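Local coordinates for homoprotocatechuate 2,3-dioxygenase (Brevibacterium fuscum, PDB 4Z6M), which catalyses the iron(II)-dependent extradiol ring cleavage of homoprotocatechuate, incorporating both atoms of molecular oxygen into the ring-opened product, at residues Thr205-His214 / Trp304-Leu312. The protein carries 1 engineered substitution. Sequence-based numbering, arbitrary orientation.
Sequences TGGNGPRLHH and WYTEASKVL. With FE2 (Fe (II) ion), chain E.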
ATOM      1  N   THR A 205     -21.402   9.934 -20.774  1.00  8.25           N
ATOM      2  CA  THR A 205     -22.250   8.824 -20.367  1.00  8.57           C
ATOM      3  C   THR A 205     -23.610   9.028 -21.019  1.00  9.12           C
ATOM      4  O   THR A 205     -24.235  10.080 -20.858  1.00  9.41           O
ATOM      5  CB  THR A 205     -22.420   8.773 -18.836  1.00 10.23           C
ATOM      6  OG1 THR A 205     -21.118   8.601 -18.227  1.00 10.13           O
ATOM      7  CG2 THR A 205     -23.316   7.631 -18.432  1.00 11.56           C
ATOM      8  N   GLY A 206     -24.059   8.033 -21.778  1.00  8.91           N
ATOM      9  CA  GLY A 206     -25.355   8.156 -22.414  1.00 10.11           C
ATOM     10  C   GLY A 206     -26.483   8.218 -21.410  1.00 11.16           C
ATOM     11  O   GLY A 206     -26.568   7.397 -20.482  1.00 13.56           O
ATOM     12  N   GLY A 207     -27.358   9.205 -21.577  1.00  9.69           N
ATOM     13  CA  GLY A 207     -28.491   9.345 -20.688  1.00 10.66           C
ATOM     14  C   GLY A 207     -29.191  10.672 -20.942  1.00 10.18           C
ATOM     15  O   GLY A 207     -28.775  11.472 -21.778  1.00 10.59           O
ATOM     16  N   ASN A 208     -30.259  10.913 -20.215  1.00 11.94           N
ATOM     17  CA  ASN A 208     -30.983  12.175 -20.331  1.00 12.86           C
ATOM     18  C   ASN A 208     -30.064  13.322 -19.897  1.00 11.13           C
ATOM     19  O   ASN A 208     -29.383  13.228 -18.876  1.00 12.56           O
ATOM     20  CB  ASN A 208     -32.204  12.137 -19.419  1.00 13.99           C
ATOM     21  CG  ASN A 208     -33.154  11.001 -19.745  1.00 15.64           C
ATOM     22  OD1 ASN A 208     -33.119  10.419 -20.831  1.00 16.05           O
ATOM     23  ND2 ASN A 208     -34.008  10.674 -18.798  1.00 18.42           N
ATOM     24  N   GLY A 209     -29.978  14.374 -20.700  1.00 12.04           N
ATOM     25  CA  GLY A 209     -29.096  15.485 -20.354  1.00 11.98           C
ATOM     26  C   GLY A 209     -29.406  16.785 -21.049  1.00 11.87           C
ATOM     27  O   GLY A 209     -30.358  16.860 -21.840  1.00 13.33           O
ATOM     28  N   PRO A 210     -28.629  17.841 -20.747  1.00 10.81           N
ATOM     29  CA  PRO A 210     -27.368  17.819 -20.010  1.00 10.69           C
ATOM     30  C   PRO A 210     -27.532  17.614 -18.496  1.00 10.26           C
ATOM     31  O   PRO A 210     -28.324  18.307 -17.845  1.00 10.90           O
ATOM     32  CB  PRO A 210     -26.785  19.191 -20.308  1.00 11.06           C
ATOM     33  CG  PRO A 210     -27.996  20.097 -20.489  1.00 11.39           C
ATOM     34  CD  PRO A 210     -28.939  19.196 -21.260  1.00 11.85           C
ATOM     35  N   ARG A 211     -26.750  16.696 -17.931  1.00  9.73           N
ATOM     36  CA  ARG A 211     -26.583  16.584 -16.501  1.00  9.43           C
ATOM     37  C   ARG A 211     -25.115  16.272 -16.245  1.00  9.07           C
ATOM     38  O   ARG A 211     -24.435  15.711 -17.110  1.00  9.54           O
ATOM     39  CB  ARG A 211     -27.470  15.502 -15.904  1.00 10.39           C
ATOM     40  CG  ARG A 211     -28.957  15.846 -15.867  1.00 11.52           C
ATOM     41  CD  ARG A 211     -29.765  14.747 -15.208  1.00 12.80           C
ATOM     42  NE  ARG A 211     -29.739  13.598 -16.084  1.00 15.29           N
ATOM     43  CZ  ARG A 211     -29.925  12.340 -15.724  1.00 13.74           C
ATOM     44  NH1 ARG A 211     -30.210  12.021 -14.470  1.00 15.36           N
ATOM     45  NH2 ARG A 211     -29.825  11.395 -16.651  1.00 17.30           N
ATOM     46  N   LEU A 212     -24.637  16.628 -15.056  1.00  9.43           N
ATOM     47  CA  LEU A 212     -23.280  16.307 -14.660  1.00  8.74           C
ATOM     48  C   LEU A 212     -23.294  14.988 -13.932  1.00  8.21           C
ATOM     49  O   LEU A 212     -23.934  14.840 -12.885  1.00  9.35           O
ATOM     50  CB  LEU A 212     -22.677  17.405 -13.765  1.00  9.79           C
ATOM     51  CG  LEU A 212     -21.305  17.082 -13.147  1.00 11.17           C
ATOM     52  CD1 LEU A 212     -20.269  17.148 -14.234  1.00 12.39           C
ATOM     53  CD2 LEU A 212     -20.999  18.011 -11.979  1.00 13.18           C
ATOM     54  N   HIS A 213     -22.559  14.008 -14.461  1.00  7.93           N
ATOM     55  CA  HIS A 213     -22.508  12.721 -13.799  1.00  8.16           C
ATOM     56  C   HIS A 213     -21.613  12.750 -12.556  1.00  7.45           C
ATOM     57  O   HIS A 213     -22.053  12.380 -11.466  1.00  7.90           O
ATOM     58  CB  HIS A 213     -22.071  11.600 -14.738  1.00  8.53           C
ATOM     59  CG  HIS A 213     -22.400  10.253 -14.203  1.00  7.85           C
ATOM     60  ND1 HIS A 213     -21.669   9.646 -13.207  1.00  8.49           N
ATOM     61  CD2 HIS A 213     -23.441   9.418 -14.466  1.00  8.91           C
ATOM     62  CE1 HIS A 213     -22.234   8.506 -12.882  1.00  8.07           C
ATOM     63  NE2 HIS A 213     -23.304   8.337 -13.641  1.00  9.38           N
ATOM     64  N   HIS A 214     -20.370  13.202 -12.714  1.00  7.14           N
ATOM     65  CA  HIS A 214     -19.465  13.335 -11.559  1.00  6.99           C
ATOM     66  C   HIS A 214     -18.297  14.222 -11.835  1.00  6.68           C
ATOM     67  O   HIS A 214     -18.016  14.565 -12.990  1.00  7.30           O
ATOM     68  CB  HIS A 214     -18.979  11.967 -11.062  1.00  6.97           C
ATOM     69  CG  HIS A 214     -18.289  11.115 -12.086  1.00  6.89           C
ATOM     70  ND1 HIS A 214     -18.955  10.180 -12.848  1.00  7.28           N
ATOM     71  CD2 HIS A 214     -16.984  10.985 -12.403  1.00  6.99           C
ATOM     72  CE1 HIS A 214     -18.080   9.521 -13.601  1.00  7.82           C
ATOM     73  NE2 HIS A 214     -16.884  10.017 -13.369  1.00  7.06           N
ATOM     74  N   TRP A 304     -26.385   4.759 -10.379  1.00  8.97           N
ATOM     75  CA  TRP A 304     -25.280   5.215 -11.204  1.00  9.02           C
ATOM     76  C   TRP A 304     -25.750   5.543 -12.615  1.00  8.73           C
ATOM     77  O   TRP A 304     -25.253   6.475 -13.243  1.00 10.42           O
ATOM     78  CB  TRP A 304     -24.141   4.159 -11.206  1.00  9.91           C
ATOM     79  CG  TRP A 304     -22.798   4.735 -11.524  1.00  8.79           C
ATOM     80  CD1 TRP A 304     -21.912   5.262 -10.639  1.00  9.24           C
ATOM     81  CD2 TRP A 304     -22.216   4.917 -12.820  1.00  9.03           C
ATOM     82  NE1 TRP A 304     -20.806   5.735 -11.290  1.00  8.63           N
ATOM     83  CE2 TRP A 304     -20.961   5.541 -12.629  1.00  8.19           C
ATOM     84  CE3 TRP A 304     -22.631   4.623 -14.126  1.00 10.44           C
ATOM     85  CZ2 TRP A 304     -20.140   5.886 -13.685  1.00  9.33           C
ATOM     86  CZ3 TRP A 304     -21.824   4.972 -15.168  1.00 11.34           C
ATOM     87  CH2 TRP A 304     -20.588   5.589 -14.951  1.00 11.28           C
ATOM     88  N   TYR A 305     -26.712   4.774 -13.114  1.00  9.53           N
ATOM     89  CA  TYR A 305     -27.238   5.022 -14.437  1.00 10.35           C
ATOM     90  C   TYR A 305     -28.353   6.049 -14.497  1.00 12.63           C
ATOM     91  O   TYR A 305     -28.613   6.568 -15.573  1.00 21.01           O
ATOM     92  CB  TYR A 305     -27.769   3.724 -15.041  1.00 10.66           C
ATOM     93  CG  TYR A 305     -26.692   2.713 -15.358  1.00  8.99           C
ATOM     94  CD1 TYR A 305     -25.652   3.020 -16.221  1.00  9.09           C
ATOM     95  CD2 TYR A 305     -26.722   1.436 -14.795  1.00  8.80           C
ATOM     96  CE1 TYR A 305     -24.665   2.096 -16.515  1.00  8.53           C
ATOM     97  CE2 TYR A 305     -25.745   0.488 -15.096  1.00  8.55           C
ATOM     98  CZ  TYR A 305     -24.710   0.833 -15.969  1.00  8.01           C
ATOM     99  OH  TYR A 305     -23.732  -0.092 -16.299  1.00  9.39           O
ATOM    100  N   THR A 306     -29.072   6.279 -13.401  1.00 10.95           N
ATOM    101  CA  THR A 306     -30.270   7.107 -13.434  1.00 11.67           C
ATOM    102  C   THR A 306     -30.091   8.507 -12.852  1.00 11.64           C
ATOM    103  O   THR A 306     -30.806   9.435 -13.259  1.00 12.85           O
ATOM    104  CB  THR A 306     -31.448   6.406 -12.733  1.00 13.11           C
ATOM    105  OG1 THR A 306     -31.202   6.264 -11.332  1.00 14.12           O
ATOM    106  CG2 THR A 306     -31.708   5.044 -13.341  1.00 14.16           C
ATOM    107  N   GLU A 307     -29.183   8.661 -11.891  1.00 10.77           N
ATOM    108  CA  GLU A 307     -29.064   9.920 -11.143  1.00 10.36           C
ATOM    109  C   GLU A 307     -27.859  10.712 -11.595  1.00  9.68           C
ATOM    110  O   GLU A 307     -26.793  10.134 -11.836  1.00  9.61           O
ATOM    111  CB  GLU A 307     -28.964   9.665  -9.650  1.00 11.90           C
ATOM    112  CG  GLU A 307     -30.032   8.748  -9.125  1.00 13.00           C
ATOM    113  CD  GLU A 307     -31.424   9.262  -9.445  1.00 14.65           C
ATOM    114  OE1 GLU A 307     -31.738  10.367  -8.964  1.00 19.29           O
ATOM    115  OE2 GLU A 307     -32.194   8.584 -10.166  1.00 18.76           O
ATOM    116  N   ALA A 308     -28.037  12.020 -11.709  1.00  8.91           N
ATOM    117  CA  ALA A 308     -26.954  12.940 -12.074  1.00  9.67           C
ATOM    118  C   ALA A 308     -27.416  14.360 -11.767  1.00  9.98           C
ATOM    119  O   ALA A 308     -28.609  14.606 -11.602  1.00 13.87           O
ATOM    120  CB  ALA A 308     -26.563  12.794 -13.550  1.00 10.31           C
ATOM    121  N   SER A 309     -26.481  15.298 -11.720  1.00  9.01           N
ATOM    122  CA  SER A 309     -26.785  16.662 -11.302  1.00 10.09           C
ATOM    123  C   SER A 309     -27.316  17.537 -12.436  1.00  9.44           C
ATOM    124  O   SER A 309     -26.846  17.472 -13.559  1.00 10.09           O
ATOM    125  CB  SER A 309     -25.543  17.328 -10.723  1.00 10.89           C
ATOM    126  OG  SER A 309     -25.039  16.614  -9.597  1.00 11.92           O
ATOM    127  N   LYS A 310     -28.246  18.434 -12.094  1.00 10.65           N
ATOM    128  CA  LYS A 310     -28.661  19.512 -12.977  1.00 11.07           C
ATOM    129  C   LYS A 310     -27.473  20.369 -13.387  1.00  9.65           C
ATOM    130  O   LYS A 310     -26.484  20.456 -12.630  1.00 10.05           O
ATOM    131  CB  LYS A 310     -29.689  20.383 -12.260  1.00 13.02           C
ATOM    132  CG  LYS A 310     -30.949  19.642 -11.837  1.00 14.99           C
ATOM    133  CD  LYS A 310     -31.804  20.452 -10.855  1.00 17.88           C
ATOM    134  CE  LYS A 310     -32.811  19.572 -10.135  1.00 21.65           C
ATOM    135  NZ  LYS A 310     -33.715  20.361  -9.258  1.00 24.83           N
ATOM    136  N   VAL A 311     -27.567  21.029 -14.541  1.00  9.40           N
ATOM    137  CA  VAL A 311     -26.584  22.022 -14.932  1.00  9.91           C
ATOM    138  C   VAL A 311     -27.286  23.345 -15.209  1.00 10.06           C
ATOM    139  O   VAL A 311     -28.432  23.371 -15.629  1.00 11.30           O
ATOM    140  CB  VAL A 311     -25.703  21.606 -16.135  1.00 11.53           C
ATOM    141  CG1 VAL A 311     -25.222  20.175 -15.959  1.00 11.55           C
ATOM    142  CG2 VAL A 311     -26.378  21.799 -17.475  1.00 14.15           C
ATOM    143  N   LEU A 312     -26.568  24.437 -14.994  1.00 10.78           N
ATOM    144  CA  LEU A 312     -27.119  25.778 -15.213  1.00 10.57           C
ATOM    145  C   LEU A 312     -26.694  26.346 -16.546  1.00 11.37           C
ATOM    146  O   LEU A 312     -25.627  26.029 -17.060  1.00 12.36           O
ATOM    147  CB  LEU A 312     -26.676  26.739 -14.111  1.00 11.21           C
ATOM    148  CG  LEU A 312     -26.998  26.289 -12.680  1.00 11.23           C
ATOM    149  CD1 LEU A 312     -26.599  27.356 -11.676  1.00 12.45           C
ATOM    150  CD2 LEU A 312     -28.474  25.935 -12.512  1.00 13.46           C
TER
HETATM  151 FE   FE2 E 401     -15.138   8.802 -13.999  1.00  7.97          FE
HETATM  152  O   HOH W   1     -28.895   7.193 -18.204  1.00 29.87           O
HETATM  153  O   HOH W   2     -29.825  20.181 -16.293  1.00 13.05           O
HETATM  154  O   HOH W   3     -31.536  13.384 -12.432  1.00 30.54           O
HETATM  155  O   HOH W   4     -28.693   9.236 -15.971  1.00 35.67           O
HETATM  156  O   HOH W   5     -23.681  14.260  -9.825  1.00 16.00           O
HETATM  157  O   HOH W   6     -13.627   7.272 -14.188  1.00  9.11           O
HETATM  158  O   HOH W   7     -15.391   9.018 -16.133  1.00  7.24           O
HETATM  159  O   HOH W   8     -16.523   7.088 -14.153  1.00 10.35           O
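Thr205 CG2 lies 4.5 Å from Trp304 CZ3, a marginal touch, while the Thr205 hydroxyl is hydrogen-bonded to Asn157. Across the turn, a water joins Gly206 O to Tyr305 O. Pro210, after a cis peptide, sets its CG against Val311 CG2 at 3.8 Å, the two side chains at about a right angle. Arg211 spans both segments: bent at chi3 (-69°), it turns its guanidinium back so that NE and NH2 grip Asn208 O side-on, while NH1 reaches Thr306 O at 2.9 Å. Both acceptors lie in the guanidinium plane and fix its rotation; Ala308 CB covers part of one face. Leu212 and Ser309 form a single antiparallel hydrogen-bonded pair, Leu212 N to Ser309 O and Ser309 N to Leu212 O each 2.8 Å. His213 donates from NE2 to Trp304 O (2.7 Å), in the carbonyl plane, and sets its CE1 over the Trp304 indole face, 3.2 Å from Trp304 CE2, edge-to-face with planes at 51°. His213 ND1 accepts a hydrogen bond from His214 ND1 at 2.8 Å, nearly straight at 167°. This relay from the Trp304 carbonyl through His213 is consistent with a second shell that orients the His214 ring, whose NE2 binds iron at 2.2 Å; His155, Glu267 and three waters complete the site, a facial triad of two histidines and one carboxylate. At a classic beta bulge, His213 and His214 both face Asn157 on strand 152-160. The 304-312 segment leaves the end of helix 302-306 and passes the start of strand 211-218 in the metal-bearing sheet, where Leu212 and Val311 meet Leu74 of strand 73-81 in the other large sheet.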